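Local structure of epidermin leader peptide processing serine protease EpiP (Staphylococcus aureus subsp. aureus, 3QFH) at residues A[134-140]-A[370-376]; A[330-334]-A[425-429]. The protein is a subtilisin-like serine endopeptidase that probably removes the leader peptide from the precursor of the lantibiotic epidermin. One frame throughout, in Å; residues are numbered along the deposited sequence.

Overall arrangement
Two ways of anchoring a loop in one subtilisin-like fold are compared here, their centres 33 Å apart and their nearest atoms about 22 Å apart, so neither touches the other. Contact 1 is partly buried and joins two loops: the one after strand 126-130 of the parallel sheet and the hairpin turn between strands 367-370 and 376-379. Contact 2 is more superficial and sets the loop leading to edge strand 338-341 against the short helix 425-428. They share no element, yet their segments alternate along the chain. Each has a bridging water, but the direct bonds differ: an imidazole and a tyrosine-aspartate pair in contact 1, one backbone hydrogen bond and a cation-pi overlap in contact 2.

Contact 1: A[134-140]-A[370-376]; sequences MKNHDDL and TANNGRY
A beta-hairpin turn packed on a neighbouring loop shows how one buried histidine can organise two irregular segments of a subtilisin-like fold. Segment 370-376 is the turn between strands 367-370 and 376-379: Ala371 to Gly374 form a type I turn, Gly374 takes positive phi (86/0), and Ala371 N bonds Arg375 O at 2.9 Å. Asn373, with chi1 p, makes an Asx turn, its OD1 accepting from Arg375 N at 2.8 Å. Facing it, Met134 to His137 form a second type I turn. CA atoms pair Met134 with Asn372 (5.8 Å) and His137 with Gly374 (4.9 Å).

His137 (chi1 t, chi2 -68°) directs its ring at the hairpin. Its NE2 donates almost linearly to Arg375 O at 2.9 Å, while its ND1 accepts from Asp139 N at 3.1 Å, so both ring nitrogens are engaged. Thr370 CG2 makes a CH-pi contact over one face, 4.0 Å from the ring centroid, and Gly374 O lies over the opposite face. The imidazole edge also meets the face of the Tyr376 ring (chi1 m) in an offset edge-to-face pair, centroids 5.6 Å apart and planes at 73°. Met134, with chi1 to chi3 all t, extends SD to 3.3 Å from Gly374 N, where a CB on residue 374 would crowd its methyl. A water bridges Asp138 N and Gly374 O, 2.8 Å from each. Thr370 OG1 and Asn372 ND2 bond Thr179 O and Asp173 O instead. Asp139 (chi1 m) is held by the backbone of Lys190 and Leu191, and its OD2 accepts the Tyr376 OH at 2.6 Å.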
ATOM      1  N   MET A 134       3.094   1.261 -15.948  1.00 26.77           N
ATOM      2  CA  MET A 134       3.360   1.500 -17.351  1.00 27.53           C
ATOM      3  C   MET A 134       4.304   2.722 -17.340  1.00 27.40           C
ATOM      4  O   MET A 134       3.851   3.851 -17.339  1.00 26.29           O
ATOM      5  CB  MET A 134       2.070   1.818 -18.093  1.00 27.36           C
ATOM      6  CG  MET A 134       2.319   2.064 -19.555  1.00 29.61           C
ATOM      7  SD  MET A 134       0.875   2.562 -20.438  1.00 32.66           S
ATOM      8  CE  MET A 134       1.658   3.036 -22.033  1.00 28.47           C
ATOM      9  N   LYS A 135       5.610   2.488 -17.292  1.00 29.12           N
ATOM     10  CA  LYS A 135       6.570   3.587 -17.177  1.00 30.61           C
ATOM     11  C   LYS A 135       6.525   4.567 -18.364  1.00 31.22           C
ATOM     12  O   LYS A 135       6.930   5.694 -18.231  1.00 32.05           O
ATOM     13  CB  LYS A 135       7.986   3.055 -16.993  1.00 32.14           C
ATOM     14  CG  LYS A 135       8.588   2.406 -18.219  1.00 34.25           C
ATOM     15  CD  LYS A 135       9.917   1.802 -17.873  1.00 39.27           C
ATOM     16  CE  LYS A 135      10.682   1.396 -19.108  1.00 43.98           C
ATOM     17  NZ  LYS A 135      12.068   1.028 -18.725  1.00 45.84           N
ATOM     18  N   ASN A 136       6.011   4.131 -19.507  1.00 31.89           N
ATOM     19  CA  ASN A 136       5.927   4.991 -20.683  1.00 33.03           C
ATOM     20  C   ASN A 136       4.567   5.675 -20.876  1.00 30.45           C
ATOM     21  O   ASN A 136       4.327   6.263 -21.907  1.00 29.03           O
ATOM     22  CB  ASN A 136       6.356   4.206 -21.944  1.00 35.95           C
ATOM     23  CG  ASN A 136       7.838   3.819 -21.910  1.00 40.95           C
ATOM     24  OD1 ASN A 136       8.665   4.534 -21.331  1.00 48.20           O
ATOM     25  ND2 ASN A 136       8.175   2.694 -22.527  1.00 46.92           N
ATOM     26  N   HIS A 137       3.691   5.631 -19.869  1.00 28.30           N
ATOM     27  CA  HIS A 137       2.434   6.355 -19.958  1.00 27.32           C
ATOM     28  C   HIS A 137       2.808   7.828 -20.047  1.00 27.93           C
ATOM     29  O   HIS A 137       3.640   8.280 -19.264  1.00 25.97           O
ATOM     30  CB  HIS A 137       1.588   6.128 -18.713  1.00 25.68           C
ATOM     31  CG  HIS A 137       0.183   6.604 -18.852  1.00 27.25           C
ATOM     32  ND1 HIS A 137      -0.148   7.937 -18.950  1.00 25.84           N
ATOM     33  CD2 HIS A 137      -0.986   5.923 -18.873  1.00 24.08           C
ATOM     34  CE1 HIS A 137      -1.459   8.054 -19.060  1.00 25.04           C
ATOM     35  NE2 HIS A 137      -1.990   6.844 -19.025  1.00 25.52           N
ATOM     36  N   ASP A 138       2.199   8.566 -20.982  1.00 28.31           N
ATOM     37  CA  ASP A 138       2.508   9.999 -21.183  1.00 30.25           C
ATOM     38  C   ASP A 138       2.397  10.869 -19.909  1.00 29.17           C
ATOM     39  O   ASP A 138       3.172  11.796 -19.729  1.00 30.01           O
ATOM     40  CB  ASP A 138       1.615  10.606 -22.273  1.00 31.86           C
ATOM     41  CG  ASP A 138       1.966  10.119 -23.682  1.00 37.29           C
ATOM     42  OD1 ASP A 138       3.016   9.470 -23.878  1.00 45.26           O
ATOM     43  OD2 ASP A 138       1.177  10.409 -24.610  1.00 46.49           O
ATOM     44  N   ASP A 139       1.442  10.571 -19.038  1.00 27.31           N
ATOM     45  CA  ASP A 139       1.284  11.323 -17.792  1.00 27.34           C
ATOM     46  C   ASP A 139       2.222  10.878 -16.663  1.00 26.04           C
ATOM     47  O   ASP A 139       2.336  11.567 -15.654  1.00 26.96           O
ATOM     48  CB  ASP A 139      -0.156  11.242 -17.294  1.00 25.65           C
ATOM     49  CG  ASP A 139      -1.131  11.880 -18.239  1.00 27.75           C
ATOM     50  OD1 ASP A 139      -0.705  12.457 -19.270  1.00 29.67           O
ATOM     51  OD2 ASP A 139      -2.337  11.840 -17.944  1.00 33.95           O
ATOM     52  N   LEU A 140       2.910   9.761 -16.830  1.00 25.47           N
ATOM     53  CA  LEU A 140       3.773   9.248 -15.752  1.00 25.53           C
ATOM     54  C   LEU A 140       5.246   9.191 -16.081  1.00 25.42           C
ATOM     55  O   LEU A 140       6.047   9.079 -15.174  1.00 26.67           O
ATOM     56  CB  LEU A 140       3.376   7.812 -15.401  1.00 24.24           C
ATOM     57  CG  LEU A 140       1.926   7.542 -15.008  1.00 24.13           C
ATOM     58  CD1 LEU A 140       1.733   6.034 -14.854  1.00 22.40           C
ATOM     59  CD2 LEU A 140       1.596   8.281 -13.725  1.00 20.29           C
ATOM     60  N   THR A 370      -5.038   7.075 -14.503  1.00 23.47           N
ATOM     61  CA  THR A 370      -4.239   6.534 -15.577  1.00 23.85           C
ATOM     62  C   THR A 370      -4.374   5.018 -15.663  1.00 24.50           C
ATOM     63  O   THR A 370      -4.315   4.317 -14.639  1.00 25.17           O
ATOM     64  CB  THR A 370      -2.748   6.854 -15.345  1.00 24.97           C
ATOM     65  OG1 THR A 370      -2.379   6.446 -14.017  1.00 22.30           O
ATOM     66  CG2 THR A 370      -2.500   8.331 -15.506  1.00 23.08           C
ATOM     67  N   ALA A 371      -4.520   4.526 -16.891  1.00 24.54           N
ATOM     68  CA  ALA A 371      -4.666   3.108 -17.167  1.00 24.56           C
ATOM     69  C   ALA A 371      -3.427   2.510 -17.835  1.00 24.11           C
ATOM     70  O   ALA A 371      -2.592   3.205 -18.448  1.00 23.53           O
ATOM     71  CB  ALA A 371      -5.936   2.856 -18.011  1.00 25.32           C
ATOM     72  N   ASN A 372      -3.338   1.200 -17.738  1.00 24.13           N
ATOM     73  CA  ASN A 372      -2.219   0.447 -18.262  1.00 25.11           C
ATOM     74  C   ASN A 372      -2.233   0.258 -19.806  1.00 26.20           C
ATOM     75  O   ASN A 372      -1.456  -0.542 -20.346  1.00 27.60           O
ATOM     76  CB  ASN A 372      -2.171  -0.887 -17.508  1.00 25.46           C
ATOM     77  CG  ASN A 372      -0.897  -1.609 -17.695  1.00 30.49           C
ATOM     78  OD1 ASN A 372       0.178  -0.984 -17.806  1.00 34.64           O
ATOM     79  ND2 ASN A 372      -0.973  -2.951 -17.721  1.00 30.61           N
ATOM     80  N   ASN A 373      -3.124   0.982 -20.497  1.00 25.05           N
ATOM     81  CA  ASN A 373      -3.187   1.002 -21.933  1.00 25.43           C
ATOM     82  C   ASN A 373      -2.701   2.356 -22.471  1.00 26.22           C
ATOM     83  O   ASN A 373      -2.849   2.650 -23.647  1.00 27.18           O
ATOM     84  CB  ASN A 373      -4.617   0.707 -22.435  1.00 26.19           C
ATOM     85  CG  ASN A 373      -5.616   1.729 -21.960  1.00 26.74           C
ATOM     86  OD1 ASN A 373      -5.239   2.732 -21.346  1.00 26.96           O
ATOM     87  ND2 ASN A 373      -6.894   1.501 -22.253  1.00 28.36           N
ATOM     88  N   GLY A 374      -2.150   3.192 -21.593  1.00 27.48           N
ATOM     89  CA  GLY A 374      -1.643   4.514 -21.973  1.00 27.22           C
ATOM     90  C   GLY A 374      -2.715   5.588 -21.964  1.00 27.06           C
ATOM     91  O   GLY A 374      -2.436   6.764 -22.243  1.00 28.40           O
ATOM     92  N   ARG A 375      -3.936   5.186 -21.630  1.00 26.54           N
ATOM     93  CA  ARG A 375      -5.064   6.077 -21.578  1.00 25.92           C
ATOM     94  C   ARG A 375      -5.611   6.165 -20.141  1.00 26.44           C
ATOM     95  O   ARG A 375      -4.831   6.224 -19.180  1.00 26.10           O
ATOM     96  CB  ARG A 375      -6.135   5.672 -22.629  1.00 26.25           C
ATOM     97  CG  ARG A 375      -5.556   5.591 -24.041  1.00 27.20           C
ATOM     98  CD  ARG A 375      -6.607   5.394 -25.167  1.00 30.55           C
ATOM     99  NE  ARG A 375      -7.399   4.179 -25.026  1.00 29.57           N
ATOM    100  CZ  ARG A 375      -6.993   2.957 -25.360  1.00 32.67           C
ATOM    101  NH1 ARG A 375      -5.783   2.745 -25.850  1.00 35.08           N
ATOM    102  NH2 ARG A 375      -7.812   1.932 -25.203  1.00 33.84           N
ATOM    103  N   TYR A 376      -6.935   6.194 -19.993  1.00 26.92           N
ATOM    104  CA  TYR A 376      -7.558   6.413 -18.694  1.00 26.68           C
ATOM    105  C   TYR A 376      -8.657   5.401 -18.396  1.00 26.36           C
ATOM    106  O   TYR A 376      -9.160   4.737 -19.285  1.00 27.70           O
ATOM    107  CB  TYR A 376      -8.074   7.870 -18.625  1.00 27.14           C
ATOM    108  CG  TYR A 376      -6.947   8.797 -19.010  1.00 28.76           C
ATOM    109  CD1 TYR A 376      -5.987   9.147 -18.083  1.00 25.09           C
ATOM    110  CD2 TYR A 376      -6.780   9.217 -20.341  1.00 31.18           C
ATOM    111  CE1 TYR A 376      -4.915   9.924 -18.442  1.00 29.88           C
ATOM    112  CE2 TYR A 376      -5.699   9.995 -20.718  1.00 31.96           C
ATOM    113  CZ  TYR A 376      -4.774  10.356 -19.758  1.00 30.21           C
ATOM    114  OH  TYR A 376      -3.687  11.126 -20.095  1.00 31.30           O
TER
HETATM  115  O   HOH W   1       0.182   7.559 -22.673  1.00 15.97           O

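Contact 2: A[330-334]-A[425-429]; sequences NFGMN and FSRYG. With EDO (1,2-ethanediol), chain J.
Phe331 presents a face of its ring to the side chain of Arg427, whose CZ stands 4.9 Å from the ring centroid and 5° off the normal, a cation-pi arrangement. The phenyl reaches this position with chi1 p from a nearly fully extended backbone (-164/-178). Arg427 leaves the helix with chi1 m, which sets CG 4.0 Å from Phe331 CD1, and chi3 p then turns the guanidinium over the ring; its buried NE has no hydrogen-bonding partner.

The two backbones come close, Phe331 CA to Arg427 CA 5.2 Å and Met333 CA to Ser426 CA 4.2 Å. Gly332, at 142/159, which calls for glycine, donates its N to Ser426 O at 2.7 Å, the one direct hydrogen bond between the segments. In this subtilase domain the contact fastens the loop before strand 338-341, an outermost strand of the parallel sheet, to the single-turn helix 425-428, which is followed by Gly429, at positive phi, whose N bonds Phe425 O at 2.8 Å. Asn330 turns its amide to Asp305, Asp281, Ile283 and Tyr238, while water 2 bridges Asn330 O and Arg427 O, 2.8 Å from each.

Met333 (chi1 and chi2 m) lays its CG 3.8 Å from Ser426 CB. At the helix start a 1,2-ethanediol, probably from the crystallisation liquor, accepts from Phe425 N through O2 at 3.0 Å and Ser426 N through O1 at 3.2 Å.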
ATOM      1  N   ASN A 330     -13.388  -0.218   4.863  1.00 25.40           N
ATOM      2  CA  ASN A 330     -13.284  -0.670   6.232  1.00 27.44           C
ATOM      3  C   ASN A 330     -13.125   0.595   7.093  1.00 26.99           C
ATOM      4  O   ASN A 330     -12.794   1.689   6.588  1.00 27.58           O
ATOM      5  CB  ASN A 330     -12.088  -1.600   6.440  1.00 25.72           C
ATOM      6  CG  ASN A 330     -12.309  -3.001   5.868  1.00 28.40           C
ATOM      7  OD1 ASN A 330     -13.344  -3.313   5.244  1.00 25.97           O
ATOM      8  ND2 ASN A 330     -11.334  -3.862   6.100  1.00 27.74           N
ATOM      9  N   PHE A 331     -13.392   0.450   8.377  1.00 28.25           N
ATOM     10  CA  PHE A 331     -13.264   1.541   9.321  1.00 28.89           C
ATOM     11  C   PHE A 331     -13.242   0.991  10.743  1.00 30.95           C
ATOM     12  O   PHE A 331     -13.315  -0.229  10.956  1.00 31.60           O
ATOM     13  CB  PHE A 331     -14.461   2.470   9.173  1.00 28.07           C
ATOM     14  CG  PHE A 331     -15.769   1.824   9.520  1.00 31.74           C
ATOM     15  CD1 PHE A 331     -16.363   2.048  10.756  1.00 34.52           C
ATOM     16  CD2 PHE A 331     -16.399   0.966   8.620  1.00 35.79           C
ATOM     17  CE1 PHE A 331     -17.558   1.446  11.084  1.00 33.61           C
ATOM     18  CE2 PHE A 331     -17.603   0.358   8.941  1.00 36.05           C
ATOM     19  CZ  PHE A 331     -18.182   0.601  10.184  1.00 36.54           C
ATOM     20  N   GLY A 332     -13.175   1.904  11.706  1.00 31.96           N
ATOM     21  CA  GLY A 332     -13.257   1.563  13.114  1.00 33.42           C
ATOM     22  C   GLY A 332     -12.341   2.361  14.012  1.00 33.56           C
ATOM     23  O   GLY A 332     -11.372   2.982  13.549  1.00 31.09           O
ATOM     24  N   MET A 333     -12.669   2.399  15.300  0.70 35.81           N
ATOM     25  CA  MET A 333     -11.830   3.094  16.275  0.70 36.81           C
ATOM     26  C   MET A 333     -10.486   2.415  16.284  0.70 36.02           C
ATOM     27  O   MET A 333     -10.388   1.199  16.086  0.70 36.09           O
ATOM     28  CB  MET A 333     -12.419   3.063  17.700  0.70 39.13           C
ATOM     29  CG  MET A 333     -13.414   4.183  18.056  0.70 42.78           C
ATOM     30  SD  MET A 333     -12.741   5.882  18.023  0.70 49.02           S
ATOM     31  CE  MET A 333     -14.047   6.739  18.898  0.70 52.80           C
ATOM     32  N   ASN A 334      -9.455   3.215  16.507  1.00 35.54           N
ATOM     33  CA  ASN A 334      -8.081   2.751  16.564  1.00 35.75           C
ATOM     34  C   ASN A 334      -7.632   2.042  15.300  1.00 35.01           C
ATOM     35  O   ASN A 334      -6.880   1.068  15.339  1.00 35.02           O
ATOM     36  CB  ASN A 334      -7.936   1.884  17.811  1.00 37.96           C
ATOM     37  CG  ASN A 334      -8.365   2.633  19.051  1.00 39.88           C
ATOM     38  OD1 ASN A 334      -7.922   3.757  19.269  1.00 47.40           O
ATOM     39  ND2 ASN A 334      -9.245   2.041  19.848  1.00 38.10           N
ATOM     40  N   PHE A 425     -14.819   9.966  14.336  1.00 31.68           N
ATOM     41  CA  PHE A 425     -13.415   9.601  14.190  1.00 30.30           C
ATOM     42  C   PHE A 425     -13.276   8.130  13.794  1.00 29.62           C
ATOM     43  O   PHE A 425     -12.406   7.766  12.999  1.00 31.79           O
ATOM     44  CB  PHE A 425     -12.644   9.883  15.499  1.00 30.83           C
ATOM     45  CG  PHE A 425     -11.132   9.866  15.342  1.00 31.20           C
ATOM     46  CD1 PHE A 425     -10.428   8.665  15.300  1.00 34.45           C
ATOM     47  CD2 PHE A 425     -10.417  11.059  15.253  1.00 31.34           C
ATOM     48  CE1 PHE A 425      -9.012   8.645  15.147  1.00 35.13           C
ATOM     49  CE2 PHE A 425      -9.018  11.066  15.119  1.00 30.50           C
ATOM     50  CZ  PHE A 425      -8.313   9.853  15.063  1.00 36.49           C
ATOM     51  N   SER A 426     -14.144   7.281  14.330  1.00 30.99           N
ATOM     52  CA  SER A 426     -14.093   5.846  14.015  1.00 30.87           C
ATOM     53  C   SER A 426     -14.268   5.576  12.523  1.00 30.11           C
ATOM     54  O   SER A 426     -13.853   4.534  12.049  1.00 32.31           O
ATOM     55  CB  SER A 426     -15.134   5.083  14.820  1.00 30.44           C
ATOM     56  OG  SER A 426     -16.424   5.562  14.539  1.00 33.27           O
ATOM     57  N   ARG A 427     -14.862   6.514  11.783  1.00 28.92           N
ATOM     58  CA  ARG A 427     -15.043   6.336  10.349  1.00 29.85           C
ATOM     59  C   ARG A 427     -14.066   7.135   9.476  1.00 29.01           C
ATOM     60  O   ARG A 427     -13.544   6.588   8.495  1.00 28.44           O
ATOM     61  CB  ARG A 427     -16.485   6.655   9.940  1.00 31.55           C
ATOM     62  CG  ARG A 427     -17.510   5.888  10.753  1.00 37.77           C
ATOM     63  CD  ARG A 427     -18.856   5.883  10.087  1.00 44.98           C
ATOM     64  NE  ARG A 427     -18.852   4.959   8.955  1.00 53.46           N
ATOM     65  CZ  ARG A 427     -19.836   4.825   8.071  1.00 56.75           C
ATOM     66  NH1 ARG A 427     -20.932   5.572   8.158  1.00 61.21           N
ATOM     67  NH2 ARG A 427     -19.711   3.943   7.084  1.00 55.97           N
ATOM     68  N   TYR A 428     -13.802   8.397   9.849  1.00 27.71           N
ATOM     69  CA  TYR A 428     -12.952   9.299   9.058  1.00 26.90           C
ATOM     70  C   TYR A 428     -11.572   9.596   9.627  1.00 26.97           C
ATOM     71  O   TYR A 428     -10.750  10.251   8.956  1.00 25.60           O
ATOM     72  CB  TYR A 428     -13.664  10.653   8.876  1.00 26.64           C
ATOM     73  CG  TYR A 428     -14.996  10.525   8.190  1.00 25.87           C
ATOM     74  CD1 TYR A 428     -15.091  10.555   6.796  1.00 25.56           C
ATOM     75  CD2 TYR A 428     -16.147  10.308   8.921  1.00 24.37           C
ATOM     76  CE1 TYR A 428     -16.311  10.414   6.157  1.00 29.98           C
ATOM     77  CE2 TYR A 428     -17.372  10.158   8.291  1.00 28.03           C
ATOM     78  CZ  TYR A 428     -17.443  10.209   6.908  1.00 27.95           C
ATOM     79  OH  TYR A 428     -18.653  10.057   6.296  1.00 35.78           O
ATOM     80  N   GLY A 429     -11.324   9.152  10.852  1.00 26.59           N
ATOM     81  CA  GLY A 429     -10.086   9.459  11.505  1.00 26.77           C
ATOM     82  C   GLY A 429     -10.107  10.961  11.696  1.00 26.05           C
ATOM     83  O   GLY A 429     -11.146  11.519  12.033  1.00 26.49           O
TER
HETATM   84  C1  EDO J   4     -16.316   9.068  17.813  1.00 55.55           C
HETATM   85  O1  EDO J   4     -15.520   8.141  17.057  1.00 53.35           O
HETATM   86  C2  EDO J   4     -15.571  10.389  18.004  1.00 56.68           C
HETATM   87  O2  EDO J   4     -15.770  11.263  16.878  1.00 54.82           O
HETATM   88  O   HOH W   2     -12.296   4.402   7.261  1.00 18.09           O